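Long-range contact in trehalose monomycolate exporter MmpL3 (Mycobacterium tuberculosis, PDB 7NVH), which exports trehalose monomycolate for the mycobacterial cell envelope and belongs to the RND permease clan of membrane transporters: residues A[586-599]-A[631-643]. Numbering follows the deposited sequence.
Sequences KATLMSALTLGSTM and IALVFGLSTDYEV
Lys586 and Glu642 form a salt bridge at one end of the contact between transmembrane helices 582-607 and 624-654, whose segments here run roughly antiparallel, 136° between their directions and 9.1 Å apart at closest approach. The lysine chain, bent at its last two torsions, brings NZ to 3.6 Å from Glu642 OE1, a long separation for such a pair. The methyl of Ala587 faces the Glu642 CB. Thr588 forms part of the hollow that takes the Phe635 ring, together with Ser591, Ala592 and Leu595, a knob-into-hole fit. The sulfur of Met590 lies by the Glu642 carboxylate. Ser591 CB stands over the centre of one ring face of Phe635, 4.0 Å from its centroid, in a CH-pi contact. With OG anti to its own carbonyl carbon (chi1 -61°), Ser591 gives its proton to Ala587 O at 2.8 Å, leaving the oxygen to face Ser638 OG, 2.9 Å away across the interface. Leu595 then spreads its methyls: CD2 meets the Phe635 ring at its edge and lies 3.6 Å from Ile631 CG2, and CD1 is 3.8 Å from Val634 CG1. Thr598 adds its methyl against Val634 CG2, and Met599 SD rests on Ile631 CG1. Asp710 of helix 694-726 touches Ser638, its carboxylate close to that of Glu642. Turned from this contact, Asp640 and Tyr641 hydrogen-bond Tyr252 and Asp251, Asp-Tyr pairs consistent with the proton relay of MmpL transporters. The contact thus grades from buried charge through a serine pair to an apolar end.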
ATOM      1  N   LYS A 586     -12.083 -15.411  19.794  1.00 53.57           N
ATOM      2  CA  LYS A 586     -11.209 -16.433  19.229  1.00 53.57           C
ATOM      3  C   LYS A 586     -10.651 -15.996  17.879  1.00 53.57           C
ATOM      4  O   LYS A 586      -9.447 -16.126  17.613  1.00 53.57           O
ATOM      5  CB  LYS A 586     -11.984 -17.742  19.098  1.00 53.57           C
ATOM      6  CG  LYS A 586     -11.177 -18.890  18.562  1.00 53.57           C
ATOM      7  CD  LYS A 586     -12.076 -19.959  17.975  1.00 53.57           C
ATOM      8  CE  LYS A 586     -12.551 -19.566  16.591  1.00 53.57           C
ATOM      9  NZ  LYS A 586     -11.426 -19.513  15.622  1.00 53.57           N
ATOM     10  N   ALA A 587     -11.514 -15.459  17.016  1.00 53.91           N
ATOM     11  CA  ALA A 587     -11.059 -15.021  15.704  1.00 53.91           C
ATOM     12  C   ALA A 587     -10.149 -13.806  15.803  1.00 53.91           C
ATOM     13  O   ALA A 587      -9.216 -13.674  15.007  1.00 53.91           O
ATOM     14  CB  ALA A 587     -12.255 -14.722  14.803  1.00 53.91           C
ATOM     15  N   THR A 588     -10.388 -12.920  16.772  1.00 54.28           N
ATOM     16  CA  THR A 588      -9.494 -11.786  16.975  1.00 54.28           C
ATOM     17  C   THR A 588      -8.109 -12.253  17.405  1.00 54.28           C
ATOM     18  O   THR A 588      -7.092 -11.747  16.917  1.00 54.28           O
ATOM     19  CB  THR A 588     -10.091 -10.832  18.010  1.00 54.28           C
ATOM     20  OG1 THR A 588     -11.161 -10.089  17.414  1.00 54.28           O
ATOM     21  CG2 THR A 588      -9.039  -9.866  18.526  1.00 54.28           C
ATOM     22  N   LEU A 589      -8.051 -13.225  18.317  1.00 53.72           N
ATOM     23  CA  LEU A 589      -6.757 -13.748  18.748  1.00 53.72           C
ATOM     24  C   LEU A 589      -6.012 -14.402  17.593  1.00 53.72           C
ATOM     25  O   LEU A 589      -4.812 -14.162  17.403  1.00 53.72           O
ATOM     26  CB  LEU A 589      -6.940 -14.739  19.895  1.00 53.72           C
ATOM     27  CG  LEU A 589      -7.490 -14.170  21.203  1.00 53.72           C
ATOM     28  CD1 LEU A 589      -7.495 -15.231  22.288  1.00 53.72           C
ATOM     29  CD2 LEU A 589      -6.691 -12.956  21.641  1.00 53.72           C
ATOM     30  N   MET A 590      -6.705 -15.223  16.800  1.00 55.15           N
ATOM     31  CA  MET A 590      -6.046 -15.828  15.646  1.00 55.15           C
ATOM     32  C   MET A 590      -5.616 -14.803  14.605  1.00 55.15           C
ATOM     33  O   MET A 590      -4.539 -14.953  14.020  1.00 55.15           O
ATOM     34  CB  MET A 590      -6.937 -16.888  15.006  1.00 55.15           C
ATOM     35  CG  MET A 590      -6.911 -18.210  15.740  1.00 55.15           C
ATOM     36  SD  MET A 590      -8.294 -19.293  15.368  1.00 55.15           S
ATOM     37  CE  MET A 590      -8.410 -20.186  16.910  1.00 55.15           C
ATOM     38  N   SER A 591      -6.420 -13.768  14.360  1.00 54.77           N
ATOM     39  CA  SER A 591      -6.022 -12.720  13.428  1.00 54.77           C
ATOM     40  C   SER A 591      -4.794 -11.969  13.921  1.00 54.77           C
ATOM     41  O   SER A 591      -3.901 -11.652  13.129  1.00 54.77           O
ATOM     42  CB  SER A 591      -7.182 -11.753  13.207  1.00 54.77           C
ATOM     43  OG  SER A 591      -8.293 -12.424  12.644  1.00 54.77           O
ATOM     44  N   ALA A 592      -4.733 -11.672  15.220  1.00 53.29           N
ATOM     45  CA  ALA A 592      -3.559 -11.004  15.769  1.00 53.29           C
ATOM     46  C   ALA A 592      -2.319 -11.879  15.644  1.00 53.29           C
ATOM     47  O   ALA A 592      -1.236 -11.391  15.304  1.00 53.29           O
ATOM     48  CB  ALA A 592      -3.801 -10.625  17.228  1.00 53.29           C
ATOM     49  N   LEU A 593      -2.459 -13.178  15.914  1.00 53.56           N
ATOM     50  CA  LEU A 593      -1.320 -14.081  15.768  1.00 53.56           C
ATOM     51  C   LEU A 593      -0.854 -14.150  14.319  1.00 53.56           C
ATOM     52  O   LEU A 593       0.354 -14.139  14.044  1.00 53.56           O
ATOM     53  CB  LEU A 593      -1.688 -15.469  16.285  1.00 53.56           C
ATOM     54  CG  LEU A 593      -0.537 -16.313  16.825  1.00 53.56           C
ATOM     55  CD1 LEU A 593       0.107 -15.623  18.011  1.00 53.56           C
ATOM     56  CD2 LEU A 593      -1.040 -17.688  17.217  1.00 53.56           C
ATOM     57  N   THR A 594      -1.797 -14.223  13.376  1.00 54.66           N
ATOM     58  CA  THR A 594      -1.433 -14.252  11.963  1.00 54.66           C
ATOM     59  C   THR A 594      -0.737 -12.965  11.547  1.00 54.66           C
ATOM     60  O   THR A 594       0.244 -12.998  10.795  1.00 54.66           O
ATOM     61  CB  THR A 594      -2.673 -14.489  11.102  1.00 54.66           C
ATOM     62  OG1 THR A 594      -3.352 -15.666  11.556  1.00 54.66           O
ATOM     63  CG2 THR A 594      -2.282 -14.671   9.647  1.00 54.66           C
ATOM     64  N   LEU A 595      -1.228 -11.822  12.025  1.00 53.71           N
ATOM     65  CA  LEU A 595      -0.588 -10.550  11.711  1.00 53.71           C
ATOM     66  C   LEU A 595       0.830 -10.497  12.262  1.00 53.71           C
ATOM     67  O   LEU A 595       1.755 -10.045  11.577  1.00 53.71           O
ATOM     68  CB  LEU A 595      -1.421  -9.399  12.269  1.00 53.71           C
ATOM     69  CG  LEU A 595      -0.835  -7.996  12.151  1.00 53.71           C
ATOM     70  CD1 LEU A 595      -0.436  -7.694  10.718  1.00 53.71           C
ATOM     71  CD2 LEU A 595      -1.834  -6.979  12.660  1.00 53.71           C
ATOM     72  N   GLY A 596       1.019 -10.953  13.500  1.00 52.48           N
ATOM     73  CA  GLY A 596       2.355 -10.964  14.074  1.00 52.48           C
ATOM     74  C   GLY A 596       3.312 -11.847  13.298  1.00 52.48           C
ATOM     75  O   GLY A 596       4.447 -11.453  13.019  1.00 52.48           O
ATOM     76  N   SER A 597       2.864 -13.049  12.930  1.00 52.64           N
ATOM     77  CA  SER A 597       3.722 -13.947  12.164  1.00 52.64           C
ATOM     78  C   SER A 597       4.032 -13.379  10.785  1.00 52.64           C
ATOM     79  O   SER A 597       5.162 -13.505  10.296  1.00 52.64           O
ATOM     80  CB  SER A 597       3.069 -15.320  12.045  1.00 52.64           C
ATOM     81  OG  SER A 597       2.769 -15.834  13.327  1.00 52.64           O
ATOM     82  N   THR A 598       3.044 -12.756  10.140  1.00 52.90           N
ATOM     83  CA  THR A 598       3.276 -12.157   8.833  1.00 52.90           C
ATOM     84  C   THR A 598       4.293 -11.029   8.917  1.00 52.90           C
ATOM     85  O   THR A 598       5.187 -10.926   8.071  1.00 52.90           O
ATOM     86  CB  THR A 598       1.959 -11.646   8.252  1.00 52.90           C
ATOM     87  OG1 THR A 598       1.095 -12.756   7.985  1.00 52.90           O
ATOM     88  CG2 THR A 598       2.205 -10.881   6.965  1.00 52.90           C
ATOM     89  N   MET A 599       4.176 -10.172   9.934  1.00 53.16           N
ATOM     90  CA  MET A 599       5.141  -9.089  10.087  1.00 53.16           C
ATOM     91  C   MET A 599       6.530  -9.629  10.396  1.00 53.16           C
ATOM     92  O   MET A 599       7.532  -9.097   9.903  1.00 53.16           O
ATOM     93  CB  MET A 599       4.681  -8.121  11.174  1.00 53.16           C
ATOM     94  CG  MET A 599       3.684  -7.086  10.684  1.00 53.16           C
ATOM     95  SD  MET A 599       3.422  -5.743  11.857  1.00 53.16           S
ATOM     96  CE  MET A 599       3.274  -6.650  13.395  1.00 53.16           C
ATOM     97  N   ILE A 631      -0.864  -3.969   8.085  1.00 54.70           N
ATOM     98  CA  ILE A 631      -1.573  -4.390   9.289  1.00 54.70           C
ATOM     99  C   ILE A 631      -3.072  -4.424   9.033  1.00 54.70           C
ATOM    100  O   ILE A 631      -3.747  -5.427   9.303  1.00 54.70           O
ATOM    101  CB  ILE A 631      -1.224  -3.463  10.467  1.00 54.70           C
ATOM    102  CG1 ILE A 631       0.157  -3.803  11.026  1.00 54.70           C
ATOM    103  CG2 ILE A 631      -2.282  -3.548  11.550  1.00 54.70           C
ATOM    104  CD1 ILE A 631       0.719  -2.739  11.937  1.00 54.70           C
ATOM    105  N   ALA A 632      -3.610  -3.335   8.481  1.00 55.10           N
ATOM    106  CA  ALA A 632      -5.047  -3.258   8.243  1.00 55.10           C
ATOM    107  C   ALA A 632      -5.506  -4.344   7.279  1.00 55.10           C
ATOM    108  O   ALA A 632      -6.473  -5.063   7.553  1.00 55.10           O
ATOM    109  CB  ALA A 632      -5.416  -1.874   7.711  1.00 55.10           C
ATOM    110  N   LEU A 633      -4.814  -4.485   6.145  1.00 55.62           N
ATOM    111  CA  LEU A 633      -5.238  -5.452   5.138  1.00 55.62           C
ATOM    112  C   LEU A 633      -5.123  -6.882   5.647  1.00 55.62           C
ATOM    113  O   LEU A 633      -6.024  -7.697   5.420  1.00 55.62           O
ATOM    114  CB  LEU A 633      -4.420  -5.271   3.860  1.00 55.62           C
ATOM    115  CG  LEU A 633      -4.729  -4.014   3.046  1.00 55.62           C
ATOM    116  CD1 LEU A 633      -4.018  -4.058   1.705  1.00 55.62           C
ATOM    117  CD2 LEU A 633      -6.227  -3.857   2.857  1.00 55.62           C
ATOM    118  N   VAL A 634      -4.026  -7.211   6.332  1.00 55.09           N
ATOM    119  CA  VAL A 634      -3.833  -8.568   6.827  1.00 55.09           C
ATOM    120  C   VAL A 634      -4.889  -8.906   7.868  1.00 55.09           C
ATOM    121  O   VAL A 634      -5.502  -9.980   7.826  1.00 55.09           O
ATOM    122  CB  VAL A 634      -2.411  -8.735   7.391  1.00 55.09           C
ATOM    123  CG1 VAL A 634      -2.339  -9.944   8.304  1.00 55.09           C
ATOM    124  CG2 VAL A 634      -1.409  -8.863   6.259  1.00 55.09           C
ATOM    125  N   PHE A 635      -5.129  -7.992   8.813  1.00 54.92           N
ATOM    126  CA  PHE A 635      -6.157  -8.233   9.819  1.00 54.92           C
ATOM    127  C   PHE A 635      -7.519  -8.420   9.164  1.00 54.92           C
ATOM    128  O   PHE A 635      -8.246  -9.374   9.475  1.00 54.92           O
ATOM    129  CB  PHE A 635      -6.187  -7.075  10.813  1.00 54.92           C
ATOM    130  CG  PHE A 635      -6.741  -7.442  12.157  1.00 54.92           C
ATOM    131  CD1 PHE A 635      -5.896  -7.688  13.222  1.00 54.92           C
ATOM    132  CD2 PHE A 635      -8.106  -7.531  12.357  1.00 54.92           C
ATOM    133  CE1 PHE A 635      -6.401  -8.021  14.460  1.00 54.92           C
ATOM    134  CE2 PHE A 635      -8.616  -7.865  13.592  1.00 54.92           C
ATOM    135  CZ  PHE A 635      -7.763  -8.110  14.645  1.00 54.92           C
ATOM    136  N   GLY A 636      -7.864  -7.539   8.223  1.00 54.49           N
ATOM    137  CA  GLY A 636      -9.167  -7.624   7.589  1.00 54.49           C
ATOM    138  C   GLY A 636      -9.360  -8.914   6.818  1.00 54.49           C
ATOM    139  O   GLY A 636     -10.394  -9.571   6.935  1.00 54.49           O
ATOM    140  N   LEU A 637      -8.358  -9.310   6.035  1.00 54.73           N
ATOM    141  CA  LEU A 637      -8.522 -10.490   5.196  1.00 54.73           C
ATOM    142  C   LEU A 637      -8.443 -11.784   6.002  1.00 54.73           C
ATOM    143  O   LEU A 637      -9.147 -12.752   5.682  1.00 54.73           O
ATOM    144  CB  LEU A 637      -7.489 -10.474   4.070  1.00 54.73           C
ATOM    145  CG  LEU A 637      -7.771 -11.411   2.899  1.00 54.73           C
ATOM    146  CD1 LEU A 637      -9.242 -11.368   2.538  1.00 54.73           C
ATOM    147  CD2 LEU A 637      -6.949 -10.981   1.704  1.00 54.73           C
ATOM    148  N   SER A 638      -7.619 -11.823   7.052  1.00 54.69           N
ATOM    149  CA  SER A 638      -7.640 -12.974   7.943  1.00 54.69           C
ATOM    150  C   SER A 638      -8.994 -13.106   8.627  1.00 54.69           C
ATOM    151  O   SER A 638      -9.527 -14.215   8.752  1.00 54.69           O
ATOM    152  CB  SER A 638      -6.519 -12.862   8.972  1.00 54.69           C
ATOM    153  OG  SER A 638      -6.931 -12.094  10.085  1.00 54.69           O
ATOM    154  N   THR A 639      -9.579 -11.985   9.062  1.00 55.04           N
ATOM    155  CA  THR A 639     -10.922 -12.048   9.624  1.00 55.04           C
ATOM    156  C   THR A 639     -11.944 -12.483   8.583  1.00 55.04           C
ATOM    157  O   THR A 639     -12.905 -13.178   8.918  1.00 55.04           O
ATOM    158  CB  THR A 639     -11.320 -10.699  10.221  1.00 55.04           C
ATOM    159  OG1 THR A 639     -10.974  -9.651   9.309  1.00 55.04           O
ATOM    160  CG2 THR A 639     -10.609 -10.472  11.542  1.00 55.04           C
ATOM    161  N   ASP A 640     -11.748 -12.129   7.329  1.00 54.50           N
ATOM    162  CA  ASP A 640     -12.685 -12.581   6.290  1.00 54.50           C
ATOM    163  C   ASP A 640     -12.593 -14.083   6.235  1.00 54.50           C
ATOM    164  O   ASP A 640     -13.600 -14.720   6.335  1.00 54.50           O
ATOM    165  CB  ASP A 640     -12.348 -12.003   4.937  1.00 54.50           C
ATOM    166  CG  ASP A 640     -12.859 -10.595   4.764  1.00 54.50           C
ATOM    167  OD1 ASP A 640     -13.123  -9.951   5.787  1.00 54.50           O
ATOM    168  OD2 ASP A 640     -12.991 -10.166   3.610  1.00 54.50           O
ATOM    169  N   TYR A 641     -11.410 -14.622   6.115  1.00 55.01           N
ATOM    170  CA  TYR A 641     -11.306 -16.070   5.970  1.00 55.01           C
ATOM    171  C   TYR A 641     -11.856 -16.784   7.199  1.00 55.01           C
ATOM    172  O   TYR A 641     -12.483 -17.844   7.078  1.00 55.01           O
ATOM    173  CB  TYR A 641      -9.863 -16.474   5.686  1.00 55.01           C
ATOM    174  CG  TYR A 641      -9.501 -16.328   4.227  1.00 55.01           C
ATOM    175  CD1 TYR A 641      -9.742 -15.143   3.549  1.00 55.01           C
ATOM    176  CD2 TYR A 641      -8.946 -17.383   3.520  1.00 55.01           C
ATOM    177  CE1 TYR A 641      -9.426 -15.005   2.217  1.00 55.01           C
ATOM    178  CE2 TYR A 641      -8.625 -17.255   2.185  1.00 55.01           C
ATOM    179  CZ  TYR A 641      -8.868 -16.062   1.539  1.00 55.01           C
ATOM    180  OH  TYR A 641      -8.553 -15.924   0.208  1.00 55.01           O
ATOM    181  N   GLU A 642     -11.658 -16.207   8.386  1.00 55.04           N
ATOM    182  CA  GLU A 642     -12.285 -16.766   9.579  1.00 55.04           C
ATOM    183  C   GLU A 642     -13.803 -16.742   9.464  1.00 55.04           C
ATOM    184  O   GLU A 642     -14.474 -17.700   9.857  1.00 55.04           O
ATOM    185  CB  GLU A 642     -11.833 -16.010  10.828  1.00 55.04           C
ATOM    186  CG  GLU A 642     -10.344 -16.083  11.095  1.00 55.04           C
ATOM    187  CD  GLU A 642      -9.915 -17.435  11.619  1.00 55.04           C
ATOM    188  OE1 GLU A 642     -10.641 -18.007  12.459  1.00 55.04           O
ATOM    189  OE2 GLU A 642      -8.852 -17.928  11.188  1.00 55.04           O
ATOM    190  N   VAL A 643     -14.364 -15.653   8.937  1.00 52.57           N
ATOM    191  CA  VAL A 643     -15.813 -15.579   8.761  1.00 52.57           C
ATOM    192  C   VAL A 643     -16.283 -16.618   7.757  1.00 52.57           C
ATOM    193  O   VAL A 643     -17.287 -17.301   7.979  1.00 52.57           O
ATOM    194  CB  VAL A 643     -16.235 -14.159   8.347  1.00 52.57           C
ATOM    195  CG1 VAL A 643     -17.703 -14.136   7.978  1.00 52.57           C
ATOM    196  CG2 VAL A 643     -15.993 -13.211   9.485  1.00 52.57           C
TER